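Side-chain contact in NRPS (Penicillium fellutanum, PDB 6NKI), which belongs to a non-ribosomal peptide synthetase and binds NADPH through a Rossmann-type domain of the male sterility protein family: residues D149-L154 / G215-R220. Numbering follows the deposited sequence.
Sequences DILQCL and GAFSAR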
ATOM      1  N   ASP A 149     -15.563  -2.790  30.768  1.00133.69           N
ATOM      2  CA  ASP A 149     -14.951  -1.748  31.585  1.00135.58           C
ATOM      3  C   ASP A 149     -14.746  -0.468  30.777  1.00130.52           C
ATOM      4  O   ASP A 149     -14.925   0.638  31.302  1.00138.52           O
ATOM      5  CB  ASP A 149     -13.619  -2.254  32.152  1.00138.57           C
ATOM      6  CG  ASP A 149     -13.791  -3.383  33.167  1.00147.84           C
ATOM      7  OD1 ASP A 149     -14.808  -3.389  33.895  1.00149.08           O
ATOM      8  OD2 ASP A 149     -12.906  -4.271  33.220  1.00151.96           O
ATOM      9  N   ILE A 150     -14.407  -0.615  29.479  1.00126.65           N
ATOM     10  CA  ILE A 150     -14.024   0.509  28.614  1.00119.19           C
ATOM     11  C   ILE A 150     -15.219   1.408  28.285  1.00120.46           C
ATOM     12  O   ILE A 150     -15.091   2.640  28.281  1.00109.83           O
ATOM     13  CB  ILE A 150     -13.311  -0.010  27.336  1.00114.25           C
ATOM     14  CG1 ILE A 150     -11.812  -0.202  27.561  1.00108.55           C
ATOM     15  CG2 ILE A 150     -13.526   0.886  26.118  1.00100.16           C
ATOM     16  CD1 ILE A 150     -11.186  -0.979  26.497  1.00 95.91           C
ATOM     17  N   LEU A 151     -16.381   0.827  27.978  1.00126.54           N
ATOM     18  CA  LEU A 151     -17.555   1.674  27.761  1.00136.22           C
ATOM     19  C   LEU A 151     -17.975   2.386  29.044  1.00146.20           C
ATOM     20  O   LEU A 151     -18.424   3.538  29.000  1.00120.90           O
ATOM     21  CB  LEU A 151     -18.724   0.866  27.208  1.00136.21           C
ATOM     22  CG  LEU A 151     -18.516   0.237  25.839  1.00130.75           C
ATOM     23  CD1 LEU A 151     -19.851  -0.357  25.439  1.00114.14           C
ATOM     24  CD2 LEU A 151     -17.986   1.264  24.823  1.00108.07           C
ATOM     25  N   GLN A 152     -17.860   1.714  30.193  1.00153.02           N
ATOM     26  CA  GLN A 152     -18.014   2.417  31.460  1.00165.25           C
ATOM     27  C   GLN A 152     -17.140   3.651  31.496  1.00157.53           C
ATOM     28  O   GLN A 152     -17.546   4.705  31.997  1.00166.28           O
ATOM     29  CB  GLN A 152     -17.636   1.517  32.634  1.00183.17           C
ATOM     30  CG  GLN A 152     -18.612   0.419  33.002  1.00190.69           C
ATOM     31  CD  GLN A 152     -18.071  -0.431  34.130  1.00197.44           C
ATOM     32  OE1 GLN A 152     -16.911  -0.293  34.528  1.00195.82           O
ATOM     33  NE2 GLN A 152     -18.913  -1.299  34.668  1.00204.86           N
ATOM     34  N   CYS A 153     -15.940   3.539  30.950  1.00147.97           N
ATOM     35  CA  CYS A 153     -14.954   4.591  31.119  1.00140.14           C
ATOM     36  C   CYS A 153     -15.290   5.797  30.243  1.00136.73           C
ATOM     37  O   CYS A 153     -15.206   6.946  30.699  1.00138.81           O
ATOM     38  CB  CYS A 153     -13.572   4.018  30.798  1.00129.29           C
ATOM     39  SG  CYS A 153     -12.158   4.912  31.461  1.00120.51           S
ATOM     40  N   LEU A 154     -15.682   5.558  28.984  1.00133.86           N
ATOM     41  CA  LEU A 154     -16.178   6.647  28.140  1.00129.77           C
ATOM     42  C   LEU A 154     -17.352   7.365  28.803  1.00136.91           C
ATOM     43  O   LEU A 154     -17.387   8.601  28.862  1.00123.02           O
ATOM     44  CB  LEU A 154     -16.585   6.115  26.753  1.00128.97           C
ATOM     45  CG  LEU A 154     -15.620   6.029  25.553  1.00121.88           C
ATOM     46  CD1 LEU A 154     -14.487   5.029  25.761  1.00117.50           C
ATOM     47  CD2 LEU A 154     -16.378   5.681  24.261  1.00105.97           C
ATOM     48  N   GLY A 215     -22.368  -2.376  19.798  1.00134.13           N
ATOM     49  CA  GLY A 215     -23.530  -1.839  19.103  1.00146.21           C
ATOM     50  C   GLY A 215     -24.588  -1.279  20.034  1.00163.12           C
ATOM     51  O   GLY A 215     -25.130  -0.197  19.790  1.00168.56           O
ATOM     52  N   ALA A 216     -24.906  -2.010  21.104  1.00173.00           N
ATOM     53  CA  ALA A 216     -25.896  -1.517  22.055  1.00179.77           C
ATOM     54  C   ALA A 216     -25.488  -0.162  22.610  1.00174.49           C
ATOM     55  O   ALA A 216     -26.337   0.714  22.811  1.00179.14           O
ATOM     56  CB  ALA A 216     -26.099  -2.526  23.184  1.00184.87           C
ATOM     57  N   PHE A 217     -24.190   0.043  22.829  1.00167.09           N
ATOM     58  CA  PHE A 217     -23.743   1.340  23.310  1.00156.92           C
ATOM     59  C   PHE A 217     -23.950   2.414  22.250  1.00148.14           C
ATOM     60  O   PHE A 217     -24.407   3.520  22.568  1.00148.74           O
ATOM     61  CB  PHE A 217     -22.279   1.261  23.739  1.00148.83           C
ATOM     62  CG  PHE A 217     -21.729   2.549  24.298  1.00143.84           C
ATOM     63  CD1 PHE A 217     -22.018   2.952  25.593  1.00148.09           C
ATOM     64  CD2 PHE A 217     -20.924   3.361  23.521  1.00139.19           C
ATOM     65  CE1 PHE A 217     -21.508   4.144  26.098  1.00150.83           C
ATOM     66  CE2 PHE A 217     -20.415   4.554  24.018  1.00139.93           C
ATOM     67  CZ  PHE A 217     -20.704   4.942  25.305  1.00144.52           C
ATOM     68  N   SER A 218     -23.641   2.104  20.980  1.00137.75           N
ATOM     69  CA  SER A 218     -23.748   3.112  19.925  1.00134.52           C
ATOM     70  C   SER A 218     -25.194   3.557  19.719  1.00143.15           C
ATOM     71  O   SER A 218     -25.499   4.754  19.792  1.00143.95           O
ATOM     72  CB  SER A 218     -23.168   2.597  18.610  1.00124.66           C
ATOM     73  OG  SER A 218     -23.355   3.565  17.587  1.00124.95           O
ATOM     74  N   ALA A 219     -26.101   2.610  19.466  1.00152.45           N
ATOM     75  CA  ALA A 219     -27.495   2.966  19.236  1.00161.25           C
ATOM     76  C   ALA A 219     -28.071   3.829  20.350  1.00174.78           C
ATOM     77  O   ALA A 219     -29.129   4.434  20.152  1.00181.88           O
ATOM     78  CB  ALA A 219     -28.338   1.700  19.059  1.00158.94           C
ATOM     79  N   ARG A 220     -27.385   3.921  21.494  1.00178.18           N
ATOM     80  CA  ARG A 220     -27.837   4.695  22.639  1.00188.58           C
ATOM     81  C   ARG A 220     -26.906   5.833  23.041  1.00183.76           C
ATOM     82  O   ARG A 220     -27.349   6.728  23.769  1.00189.16           O
ATOM     83  CB  ARG A 220     -28.040   3.771  23.852  1.00197.54           C
ATOM     84  CG  ARG A 220     -29.357   3.002  23.837  1.00206.15           C
ATOM     85  CD  ARG A 220     -29.289   1.764  22.954  1.00208.86           C
ATOM     86  NE  ARG A 220     -30.443   0.883  23.123  1.00213.87           N
ATOM     87  CZ  ARG A 220     -31.561   0.963  22.406  1.00219.19           C
ATOM     88  NH1 ARG A 220     -32.554   0.115  22.629  1.00224.98           N
ATOM     89  NH2 ARG A 220     -31.691   1.894  21.472  1.00219.04           N
TER
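Leu151 and Phe217 are the pair whose CA atoms lie nearest across the two segments, 7.6 Å apart. Residues 149-154 belong to helix 136-156 and residues 215-220 lie towards the C-terminal end of helix 202-220; the two segments run in broadly the same direction. At that spacing the backbones do not touch, and side chains bridge the gap, with Leu151, Leu154 and Phe217 making an apolar contact that buries 159 Å² in all.

Phe217 reaches across because its CG is anti to the backbone N (chi1 -178°), which carries the phenyl group away from its own helix and in beside Leu151. The leucine and phenylalanine side chains lie alongside each other, pointing opposite ways, and the methyls of the leucine divide the work. CD1 rests on the root of the aromatic side chain, 3.4 Å from Phe217 CB. CD2 sits over one face of the ring, 4.1 Å from its centroid and 20° off the normal, a CH-pi contact displaced toward the rim.

Both helices belong to the Rossmann-type fold and lie in successive crossovers of its parallel sheet. Helix 136-156 connects strand 122-125 to strand 162-166, and helix 202-220 lies in the next beta-alpha-beta crossover, leading to strand 226-230. Leu151 and Leu154 also touch Leu163 of strand 162-166, between the two helices in the chain, which ties the interhelical contact to the sheet beneath.

One turn beyond Leu151, Leu154 meets the outer part of the same ring, its CD2 coming up obliquely to within 4.2 Å of Phe217 CE2. The phenylalanine ring additionally stacks with that of His221, while Ser218 OG on the same helix hydrogen-bonds Lys309 NZ.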